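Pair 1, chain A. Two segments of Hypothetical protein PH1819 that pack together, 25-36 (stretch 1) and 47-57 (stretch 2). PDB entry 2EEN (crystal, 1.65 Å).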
# COMPACT_ATOMS: atom_id res chain seq x y z
N MET A 25 -22.93 3.72 18.24
CA MET A 25 -22.78 2.97 17.01
C MET A 25 -22.04 1.68 17.33
O MET A 25 -22.63 0.60 17.27
CB MET A 25 -22.01 3.81 15.99
CG MET A 25 -22.75 5.10 15.67
SD MET A 25 -21.85 6.19 14.55
CE MET A 25 -22.00 5.28 13.01
N ARG A 26 -20.77 1.79 17.71
CA ARG A 26 -20.01 0.60 18.07
C ARG A 26 -18.70 0.98 18.74
O ARG A 26 -18.26 2.12 18.67
CB ARG A 26 -19.73 -0.25 16.83
CG ARG A 26 -18.67 0.32 15.91
CD ARG A 26 -18.53 -0.55 14.67
NE ARG A 26 -17.42 -0.12 13.82
CZ ARG A 26 -17.22 -0.55 12.58
NH1 ARG A 26 -18.07 -1.41 12.03
NH2 ARG A 26 -16.18 -0.12 11.89
N LYS A 27 -18.10 0.01 19.42
CA LYS A 27 -16.83 0.22 20.10
C LYS A 27 -15.76 -0.51 19.31
O LYS A 27 -15.97 -1.63 18.85
CB LYS A 27 -16.88 -0.32 21.52
CG LYS A 27 -15.56 -0.16 22.28
CD LYS A 27 -15.72 -0.56 23.74
CE LYS A 27 -14.43 -0.34 24.51
NZ LYS A 27 -14.59 -0.75 25.94
N GLU A 28 -14.60 0.12 19.18
CA GLU A 28 -13.51 -0.49 18.43
C GLU A 28 -12.22 -0.42 19.22
O GLU A 28 -12.02 0.47 20.04
CB GLU A 28 -13.30 0.25 17.09
CG GLU A 28 -14.56 0.45 16.25
CD GLU A 28 -14.31 1.28 15.00
OE1 GLU A 28 -13.30 2.02 14.96
OE2 GLU A 28 -15.12 1.22 14.05
N ILE A 29 -11.35 -1.39 19.00
CA ILE A 29 -10.03 -1.38 19.61
C ILE A 29 -9.13 -1.05 18.43
O ILE A 29 -9.29 -1.62 17.35
CB ILE A 29 -9.64 -2.75 20.19
CG1 ILE A 29 -10.42 -3.00 21.47
CG2 ILE A 29 -8.13 -2.78 20.46
CD1 ILE A 29 -10.27 -4.42 22.01
N HIS A 30 -8.23 -0.10 18.62
CA HIS A 30 -7.30 0.30 17.56
C HIS A 30 -5.88 0.08 18.02
O HIS A 30 -5.50 0.46 19.13
CB HIS A 30 -7.44 1.78 17.21
CG HIS A 30 -8.67 2.12 16.43
ND1 HIS A 30 -8.91 3.39 15.95
CD2 HIS A 30 -9.73 1.37 16.05
CE1 HIS A 30 -10.06 3.40 15.30
NE2 HIS A 30 -10.58 2.19 15.35
N GLU A 31 -5.10 -0.52 17.14
CA GLU A 31 -3.69 -0.75 17.39
C GLU A 31 -3.03 -0.18 16.14
O GLU A 31 -3.12 -0.76 15.06
CB GLU A 31 -3.40 -2.24 17.54
CG GLU A 31 -3.94 -2.81 18.85
CD GLU A 31 -4.03 -4.32 18.84
OE1 GLU A 31 -3.06 -4.97 18.40
OE2 GLU A 31 -5.05 -4.86 19.30
N ASP A 32 -2.41 0.99 16.29
CA ASP A 32 -1.76 1.65 15.17
C ASP A 32 -0.26 1.59 15.25
O ASP A 32 0.33 1.74 16.32
CB ASP A 32 -2.15 3.13 15.12
CG ASP A 32 -3.62 3.35 14.93
OD1 ASP A 32 -4.24 2.53 14.23
OD2 ASP A 32 -4.15 4.34 15.47
N ILE A 33 0.36 1.37 14.10
CA ILE A 33 1.81 1.38 14.03
C ILE A 33 2.14 2.54 13.10
O ILE A 33 1.69 2.56 11.95
CB ILE A 33 2.40 0.07 13.46
CG1 ILE A 33 2.11 -1.11 14.40
CG2 ILE A 33 3.90 0.22 13.32
CD1 ILE A 33 2.77 -2.40 14.00
N TYR A 34 2.87 3.52 13.62
CA TYR A 34 3.26 4.66 12.80
C TYR A 34 4.68 4.48 12.33
O TYR A 34 5.53 3.97 13.06
CB TYR A 34 3.14 5.95 13.60
CG TYR A 34 1.72 6.42 13.73
CD1 TYR A 34 1.15 7.25 12.76
CD2 TYR A 34 0.93 6.02 14.81
CE1 TYR A 34 -0.17 7.67 12.88
CE2 TYR A 34 -0.39 6.44 14.93
CZ TYR A 34 -0.93 7.26 13.96
OH TYR A 34 -2.23 7.66 14.08
N TYR A 35 4.94 4.91 11.10
CA TYR A 35 6.24 4.76 10.47
C TYR A 35 6.96 6.04 10.14
O TYR A 35 6.36 7.10 10.01
CB TYR A 35 6.08 3.98 9.17
CG TYR A 35 5.59 2.58 9.38
CD1 TYR A 35 4.22 2.30 9.41
CD2 TYR A 35 6.48 1.53 9.57
CE1 TYR A 35 3.76 1.01 9.63
CE2 TYR A 35 6.03 0.24 9.79
CZ TYR A 35 4.67 -0.01 9.81
OH TYR A 35 4.22 -1.29 10.02
N GLN A 36 8.28 5.93 10.01
CA GLN A 36 9.12 7.05 9.62
C GLN A 36 9.50 6.75 8.18
O GLN A 36 9.67 5.59 7.81
CB GLN A 36 10.38 7.13 10.48
CG GLN A 36 11.39 8.18 10.02
CD GLN A 36 10.81 9.59 9.96
OE1 GLN A 36 9.99 9.92 9.11
NE2 GLN A 36 11.26 10.45 10.89
N GLU A 47 3.82 14.79 7.94
CA GLU A 47 3.16 13.70 7.24
C GLU A 47 3.12 12.50 8.18
O GLU A 47 3.77 12.49 9.22
CB GLU A 47 3.96 13.32 6.01
CG GLU A 47 3.98 14.37 4.94
CD GLU A 47 4.96 13.99 3.85
OE1 GLU A 47 6.17 14.25 4.03
OE2 GLU A 47 4.53 13.42 2.84
N ALA A 48 2.34 11.49 7.81
CA ALA A 48 2.26 10.28 8.62
C ALA A 48 1.88 9.09 7.75
O ALA A 48 1.21 9.24 6.72
CB ALA A 48 1.22 10.46 9.73
N LEU A 49 2.35 7.92 8.14
CA LEU A 49 2.02 6.70 7.44
C LEU A 49 1.76 5.71 8.56
O LEU A 49 2.59 5.53 9.45
CB LEU A 49 3.18 6.21 6.57
CG LEU A 49 2.81 4.95 5.79
CD1 LEU A 49 1.69 5.25 4.77
CD2 LEU A 49 4.04 4.42 5.08
N ARG A 50 0.61 5.07 8.51
CA ARG A 50 0.24 4.17 9.58
C ARG A 50 -0.50 2.93 9.14
O ARG A 50 -1.18 2.93 8.11
CB ARG A 50 -0.63 4.96 10.57
CG ARG A 50 -1.65 4.19 11.38
CD ARG A 50 -2.70 5.15 11.97
NE ARG A 50 -3.88 5.30 11.11
CZ ARG A 50 -4.71 6.34 11.15
NH1 ARG A 50 -4.48 7.34 11.99
NH2 ARG A 50 -5.77 6.38 10.35
N ILE A 51 -0.32 1.85 9.89
CA ILE A 51 -1.09 0.65 9.63
C ILE A 51 -1.93 0.53 10.88
O ILE A 51 -1.41 0.51 12.00
CB ILE A 51 -0.24 -0.61 9.47
CG1 ILE A 51 0.37 -0.62 8.07
CG2 ILE A 51 -1.12 -1.84 9.66
CD1 ILE A 51 1.32 -1.75 7.81
N ARG A 52 -3.25 0.49 10.69
CA ARG A 52 -4.18 0.38 11.80
C ARG A 52 -4.91 -0.94 11.79
O ARG A 52 -5.41 -1.38 10.76
CB ARG A 52 -5.23 1.49 11.74
CG ARG A 52 -6.48 1.17 12.55
CD ARG A 52 -7.38 2.38 12.63
NE ARG A 52 -6.70 3.48 13.31
CZ ARG A 52 -7.16 4.72 13.40
NH1 ARG A 52 -8.32 5.04 12.83
NH2 ARG A 52 -6.47 5.63 14.06
N ILE A 53 -4.96 -1.57 12.96
CA ILE A 53 -5.70 -2.81 13.12
C ILE A 53 -6.89 -2.39 13.97
O ILE A 53 -6.73 -1.88 15.08
CB ILE A 53 -4.89 -3.89 13.85
CG1 ILE A 53 -3.65 -4.25 13.03
CG2 ILE A 53 -5.75 -5.13 14.07
CD1 ILE A 53 -2.73 -5.26 13.70
N LYS A 54 -8.09 -2.58 13.42
CA LYS A 54 -9.33 -2.21 14.09
C LYS A 54 -10.09 -3.47 14.47
O LYS A 54 -10.35 -4.33 13.62
CB LYS A 54 -10.15 -1.35 13.12
CG LYS A 54 -11.42 -0.73 13.70
CD LYS A 54 -12.15 0.05 12.61
CE LYS A 54 -11.31 1.19 12.06
NZ LYS A 54 -11.96 1.88 10.91
N ARG A 55 -10.43 -3.60 15.75
CA ARG A 55 -11.15 -4.76 16.24
C ARG A 55 -12.51 -4.36 16.81
O ARG A 55 -12.60 -3.47 17.66
CB ARG A 55 -10.33 -5.47 17.32
CG ARG A 55 -8.87 -5.74 16.94
CD ARG A 55 -8.14 -6.43 18.09
NE ARG A 55 -6.69 -6.47 17.90
CZ ARG A 55 -6.06 -7.26 17.04
NH1 ARG A 55 -6.74 -8.10 16.26
NH2 ARG A 55 -4.73 -7.22 16.95
N PHE A 56 -13.57 -5.02 16.35
CA PHE A 56 -14.92 -4.75 16.82
C PHE A 56 -15.81 -5.94 16.50
O PHE A 56 -15.62 -6.61 15.49
CB PHE A 56 -15.47 -3.49 16.16
CG PHE A 56 -15.51 -3.56 14.66
CD1 PHE A 56 -16.60 -4.11 14.00
CD2 PHE A 56 -14.44 -3.09 13.91
CE1 PHE A 56 -16.62 -4.21 12.61
CE2 PHE A 56 -14.45 -3.19 12.52
CZ PHE A 56 -15.54 -3.75 11.87
N ASN A 57 -16.77 -6.22 17.38
CA ASN A 57 -17.71 -7.33 17.18
C ASN A 57 -17.13 -8.65 16.65
O ASN A 57 -17.75 -9.31 15.82
CB ASN A 57 -18.82 -6.89 16.25
CG ASN A 57 -19.89 -6.11 16.96
OD1 ASN A 57 -19.67 -5.01 17.44
ND2 ASN A 57 -21.08 -6.70 17.03
O HOH W 1 -17.17 -4.03 19.38
O HOH W 2 -1.09 -1.85 13.45
O HOH W 3 3.89 8.12 10.68

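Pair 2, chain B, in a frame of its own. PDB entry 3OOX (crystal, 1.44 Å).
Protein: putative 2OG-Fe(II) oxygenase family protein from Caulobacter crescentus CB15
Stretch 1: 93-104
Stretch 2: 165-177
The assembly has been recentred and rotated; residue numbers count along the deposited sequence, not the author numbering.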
# COMPACT_ATOMS: atom_id res chain seq x y z
N TYR B 93 18.17 9.03 -14.86
CA TYR B 93 16.94 8.36 -15.25
C TYR B 93 16.28 7.74 -14.03
O TYR B 93 16.89 6.98 -13.30
CB TYR B 93 17.23 7.20 -16.21
CG TYR B 93 17.92 7.57 -17.51
CD1 TYR B 93 17.28 8.35 -18.47
CD2 TYR B 93 19.21 7.12 -17.79
CE1 TYR B 93 17.89 8.67 -19.63
CE2 TYR B 93 19.84 7.42 -18.99
CZ TYR B 93 19.18 8.19 -19.92
OH TYR B 93 19.78 8.49 -21.08
N ASP B 94 15.01 8.06 -13.83
CA ASP B 94 14.18 7.38 -12.83
C ASP B 94 12.84 7.27 -13.52
O ASP B 94 11.93 8.08 -13.31
CB ASP B 94 14.06 8.17 -11.53
CG ASP B 94 13.17 7.45 -10.49
OD1 ASP B 94 13.02 6.21 -10.57
OD2 ASP B 94 12.63 8.15 -9.60
N LEU B 95 12.75 6.27 -14.38
CA LEU B 95 11.61 6.12 -15.28
C LEU B 95 10.62 5.11 -14.75
O LEU B 95 10.89 3.90 -14.68
CB LEU B 95 12.07 5.70 -16.67
CG LEU B 95 12.93 6.74 -17.36
CD1 LEU B 95 13.53 6.16 -18.66
CD2 LEU B 95 12.17 8.03 -17.65
N LYS B 96 9.45 5.62 -14.36
CA LYS B 96 8.37 4.77 -13.91
C LYS B 96 7.06 5.47 -14.28
O LYS B 96 6.99 6.71 -14.34
CB LYS B 96 8.50 4.53 -12.42
CG LYS B 96 8.34 5.79 -11.58
CD LYS B 96 9.07 5.73 -10.26
CE LYS B 96 9.00 7.07 -9.51
NZ LYS B 96 10.00 8.08 -9.95
N GLU B 97 6.04 4.66 -14.56
CA GLU B 97 4.75 5.17 -14.94
C GLU B 97 3.69 4.51 -14.07
O GLU B 97 3.89 3.39 -13.58
CB GLU B 97 4.48 4.95 -16.44
CG GLU B 97 4.59 3.50 -16.90
CD GLU B 97 4.39 3.31 -18.38
OE1 GLU B 97 3.78 4.20 -19.02
OE2 GLU B 97 4.84 2.26 -18.88
N PHE B 98 2.58 5.20 -13.83
CA PHE B 98 1.58 4.80 -12.85
C PHE B 98 0.17 4.78 -13.45
O PHE B 98 -0.14 5.59 -14.31
CB PHE B 98 1.46 5.84 -11.72
CG PHE B 98 2.74 6.06 -10.90
CD1 PHE B 98 3.78 6.85 -11.37
CD2 PHE B 98 2.83 5.58 -9.61
CE1 PHE B 98 4.88 7.09 -10.61
CE2 PHE B 98 3.96 5.81 -8.82
CZ PHE B 98 4.98 6.55 -9.33
N TRP B 99 -0.67 3.93 -12.87
CA TRP B 99 -2.12 4.04 -12.98
C TRP B 99 -2.69 4.00 -11.56
O TRP B 99 -2.31 3.13 -10.78
CB TRP B 99 -2.72 2.86 -13.78
CG TRP B 99 -4.20 3.03 -13.94
CD1 TRP B 99 -5.18 2.63 -13.06
CD2 TRP B 99 -4.87 3.67 -15.03
NE1 TRP B 99 -6.42 2.98 -13.54
CE2 TRP B 99 -6.26 3.62 -14.74
CE3 TRP B 99 -4.45 4.25 -16.23
CZ2 TRP B 99 -7.21 4.16 -15.63
CZ3 TRP B 99 -5.41 4.80 -17.11
CH2 TRP B 99 -6.77 4.73 -16.80
N HIS B 100 -3.57 4.91 -11.23
CA HIS B 100 -4.24 4.88 -9.95
C HIS B 100 -5.75 4.69 -10.07
O HIS B 100 -6.41 5.41 -10.82
CB HIS B 100 -3.97 6.17 -9.19
CG HIS B 100 -2.57 6.26 -8.69
ND1 HIS B 100 -1.77 7.35 -8.94
CD2 HIS B 100 -1.83 5.39 -7.97
CE1 HIS B 100 -0.58 7.15 -8.37
NE2 HIS B 100 -0.59 5.96 -7.78
N MSE B 101 -6.24 3.72 -9.31
CA MSE B 101 -7.66 3.47 -9.18
C MSE B 101 -8.05 3.76 -7.75
O MSE B 101 -7.49 3.18 -6.83
CB MSE B 101 -7.99 2.01 -9.52
CG MSE B 101 -9.50 1.69 -9.37
SE MSE B 101 -9.84 -0.20 -9.40
CE MSE B 101 -11.61 -0.11 -8.53
N GLY B 102 -9.05 4.63 -7.59
CA GLY B 102 -9.66 4.89 -6.30
C GLY B 102 -10.93 4.08 -6.12
O GLY B 102 -11.28 3.24 -6.95
N ARG B 103 -11.69 4.39 -5.06
CA ARG B 103 -12.95 3.69 -4.80
C ARG B 103 -14.03 4.11 -5.79
O ARG B 103 -14.19 5.30 -6.03
CB ARG B 103 -13.44 3.99 -3.39
CG ARG B 103 -14.64 3.11 -3.02
CD ARG B 103 -14.96 3.11 -1.55
NE ARG B 103 -13.93 2.40 -0.77
CZ ARG B 103 -13.74 1.10 -0.69
NH1 ARG B 103 -14.56 0.26 -1.29
NH2 ARG B 103 -12.73 0.65 0.04
N ASP B 104 -14.77 3.13 -6.29
CA ASP B 104 -16.00 3.40 -7.07
C ASP B 104 -17.12 3.55 -6.05
O ASP B 104 -17.47 2.59 -5.35
CB ASP B 104 -16.37 2.23 -7.97
CG ASP B 104 -15.59 2.20 -9.28
OD1 ASP B 104 -15.31 3.27 -9.86
OD2 ASP B 104 -15.30 1.08 -9.75
N GLN B 165 -14.82 1.38 6.08
CA GLN B 165 -15.91 1.32 5.12
C GLN B 165 -15.88 2.54 4.19
O GLN B 165 -15.79 3.69 4.66
CB GLN B 165 -17.25 1.29 5.87
CG GLN B 165 -18.49 1.22 5.00
CD GLN B 165 -19.77 0.99 5.77
OE1 GLN B 165 -19.94 -0.02 6.41
NE2 GLN B 165 -20.67 1.93 5.70
N ASP B 166 -15.99 2.28 2.89
CA ASP B 166 -15.87 3.32 1.88
C ASP B 166 -14.59 4.15 2.02
O ASP B 166 -14.55 5.29 1.57
CB ASP B 166 -17.12 4.23 1.84
CG ASP B 166 -18.39 3.48 1.40
OD1 ASP B 166 -18.23 2.47 0.74
OD2 ASP B 166 -19.50 3.92 1.77
N GLY B 167 -13.54 3.50 2.52
CA GLY B 167 -12.26 4.17 2.69
C GLY B 167 -11.68 4.66 1.37
O GLY B 167 -11.91 4.06 0.33
N ASN B 168 -10.87 5.72 1.45
CA ASN B 168 -10.33 6.42 0.28
C ASN B 168 -9.08 5.68 -0.22
O ASN B 168 -8.01 6.27 -0.39
CB ASN B 168 -10.00 7.85 0.65
CG ASN B 168 -9.90 8.77 -0.55
OD1 ASN B 168 -10.02 8.37 -1.72
ND2 ASN B 168 -9.67 10.05 -0.24
N SER B 169 -9.24 4.39 -0.43
CA SER B 169 -8.14 3.50 -0.77
C SER B 169 -7.80 3.55 -2.23
O SER B 169 -8.65 3.82 -3.09
CB SER B 169 -8.46 2.06 -0.32
OG SER B 169 -8.70 2.04 1.09
N VAL B 170 -6.53 3.27 -2.53
CA VAL B 170 -6.02 3.39 -3.90
C VAL B 170 -5.25 2.14 -4.25
O VAL B 170 -4.35 1.73 -3.52
CB VAL B 170 -5.15 4.62 -4.06
CG1 VAL B 170 -4.48 4.64 -5.45
CG2 VAL B 170 -5.95 5.92 -3.86
N LEU B 171 -5.60 1.55 -5.40
CA LEU B 171 -4.81 0.51 -6.04
C LEU B 171 -3.92 1.19 -7.05
O LEU B 171 -4.41 1.91 -7.95
CB LEU B 171 -5.67 -0.51 -6.77
CG LEU B 171 -4.95 -1.63 -7.50
CD1 LEU B 171 -4.08 -2.46 -6.53
CD2 LEU B 171 -5.97 -2.55 -8.22
N ARG B 172 -2.59 1.06 -6.88
CA ARG B 172 -1.63 1.64 -7.78
C ARG B 172 -1.07 0.51 -8.64
O ARG B 172 -0.67 -0.53 -8.14
CB ARG B 172 -0.48 2.25 -6.98
CG ARG B 172 0.74 2.71 -7.84
CD ARG B 172 1.83 3.28 -6.94
NE ARG B 172 1.47 4.57 -6.39
CZ ARG B 172 2.15 5.19 -5.44
NH1 ARG B 172 3.24 4.64 -4.91
NH2 ARG B 172 1.73 6.36 -5.01
N LEU B 173 -1.02 0.77 -9.94
CA LEU B 173 -0.31 -0.09 -10.89
C LEU B 173 0.94 0.69 -11.31
O LEU B 173 0.86 1.84 -11.73
CB LEU B 173 -1.20 -0.39 -12.11
CG LEU B 173 -2.65 -0.76 -11.82
CD1 LEU B 173 -3.43 -0.91 -13.16
CD2 LEU B 173 -2.77 -2.04 -10.97
N LEU B 174 2.11 0.07 -11.15
CA LEU B 174 3.40 0.74 -11.34
C LEU B 174 4.26 -0.09 -12.29
O LEU B 174 4.36 -1.30 -12.12
CB LEU B 174 4.12 0.88 -9.99
CG LEU B 174 5.50 1.50 -9.84
CD1 LEU B 174 5.53 2.89 -10.43
CD2 LEU B 174 5.91 1.47 -8.35
N HIS B 175 4.88 0.56 -13.27
CA HIS B 175 5.76 -0.08 -14.21
C HIS B 175 7.07 0.66 -14.32
O HIS B 175 7.08 1.88 -14.60
CB HIS B 175 5.09 -0.11 -15.59
CG HIS B 175 5.99 -0.55 -16.72
ND1 HIS B 175 6.03 0.13 -17.92
CD2 HIS B 175 6.83 -1.60 -16.87
CE1 HIS B 175 6.87 -0.47 -18.74
NE2 HIS B 175 7.39 -1.51 -18.12
N TYR B 176 8.17 -0.08 -14.11
CA TYR B 176 9.52 0.38 -14.41
C TYR B 176 10.01 -0.32 -15.69
O TYR B 176 10.26 -1.53 -15.65
CB TYR B 176 10.49 0.01 -13.29
CG TYR B 176 10.39 0.84 -12.05
CD1 TYR B 176 9.52 0.50 -11.04
CD2 TYR B 176 11.21 1.97 -11.88
CE1 TYR B 176 9.43 1.28 -9.86
CE2 TYR B 176 11.13 2.74 -10.73
CZ TYR B 176 10.25 2.38 -9.72
OH TYR B 176 10.18 3.17 -8.60
N PRO B 177 10.12 0.43 -16.81
CA PRO B 177 10.67 -0.18 -18.02
C PRO B 177 12.13 -0.49 -17.84
O PRO B 177 12.82 0.17 -17.06
CB PRO B 177 10.48 0.90 -19.08
CG PRO B 177 10.41 2.17 -18.32
CD PRO B 177 9.70 1.83 -17.04
O HOH W 4 11.66 5.42 -8.36
O HOH W 5 12.99 2.20 -15.35
O HOH W 6 -10.21 6.14 -3.24
O HOH W 7 -10.79 0.89 2.19

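Both pairs are two neighbouring strands of an antiparallel sheet. The N-to-C directions of the strands meet at 149° in pair 1 and 163° in pair 2, and N, CA and C of 14 central residues superpose with an RMSD of 0.4 Å. The same ladder joins them. Ile A29, Glu A31 and Ile A33 face Arg A55, Ile A53 and Ile A51 as hydrogen-bonded pairs; Glu B97, Trp B99 and Met B101 face His B175, Leu B173 and Leu B171 in the same way. Glu A31 N to Ile A53 O is 3.0 Å, and Trp B99 N to Leu B173 O is 2.8 Å. Because side chains alternate along a strand, each ladder presents two faces, and the packing can be followed one face at a time.

The first face carries His A30, Asp A32, Tyr A34, Arg A50, Arg A52 and Lys A54; Phe B98, His B100, Arg B172 and Leu B174 match four of these. At its centre both pairs have an arginine, with different partners. Arg A52 makes a salt bridge with Asp A32, its NH2 lying 3.0 Å from OD2 of Asp A32. Arg B172 instead donates from NE to NE2 of His B100 at 2.8 Å, for an imidazole nitrogen without a proton accepts as a carboxylate oxygen does. Both arginines have chi1 t, chi2 t and chi3 m. In each pair a ring lies beside this arginine: CD of Arg A52 sits over the His A30 ring, 3.9 Å from its centroid. CE2 of Phe B98 lies over one face of the Arg B172 guanidinium, as ND1 of His A30 does over that of Arg A52.

One step along, Lys A54 and Leu B174 fill one place with aliphatic carbon. CG of Lys A54 is 3.5 Å from NE2 of His A30, whereas CD1 of Leu B174 rests over the Phe B98 ring, 3.8 Å from its centroid. The wholly apolar leucine suits the phenyl ring; lysine supplies similar methylenes but carries its charge onward. In the other direction, NH1 of Arg A50 donates to OH of Tyr A34 at 3.1 Å, and CB of Arg A50 lies over the Tyr A34 ring. The matching Gly B102 offers no ring, and CG1 of Val B170 packs 3.7 Å from CD2 of His B100.

On the other face, Glu A31 reaches diagonally to Arg A55, OE2 to NE 2.7 Å, in a salt bridge. Trp B99, at the matching position, packs its CB 3.9 Å from CD1 of Leu B173 while its end leads away, an apolar side chain in a buried place. Pair 2 places its polar link directly across the ladder, where ND1 of His B175 donates to OE2 of Glu B97 at 2.6 Å; the matching Ile A29 and Arg A55 approach through CB atoms 4.0 Å apart. Ile A51 and Leu B171 are both aliphatic, the former meeting OH of Tyr A35 through CD1 at 3.7 Å, the latter meeting CB of Met B101 through CB at 4.4 Å.

Near one end, Phe A56 and Tyr B176 each offer a ring face. The guanidinium of Arg A26 stacks flat on Phe A56, centres 3.6 Å apart, joining charge to pi electrons; CB of Lys B96 lies 3.8 Å from the Tyr B176 centroid. At the other end, Tyr A35 matches Arg B103. Both CA-to-CB bonds point toward the opposing stretch, but Arg B103 uses NE to donate to Gly B167 O at 2.8 Å.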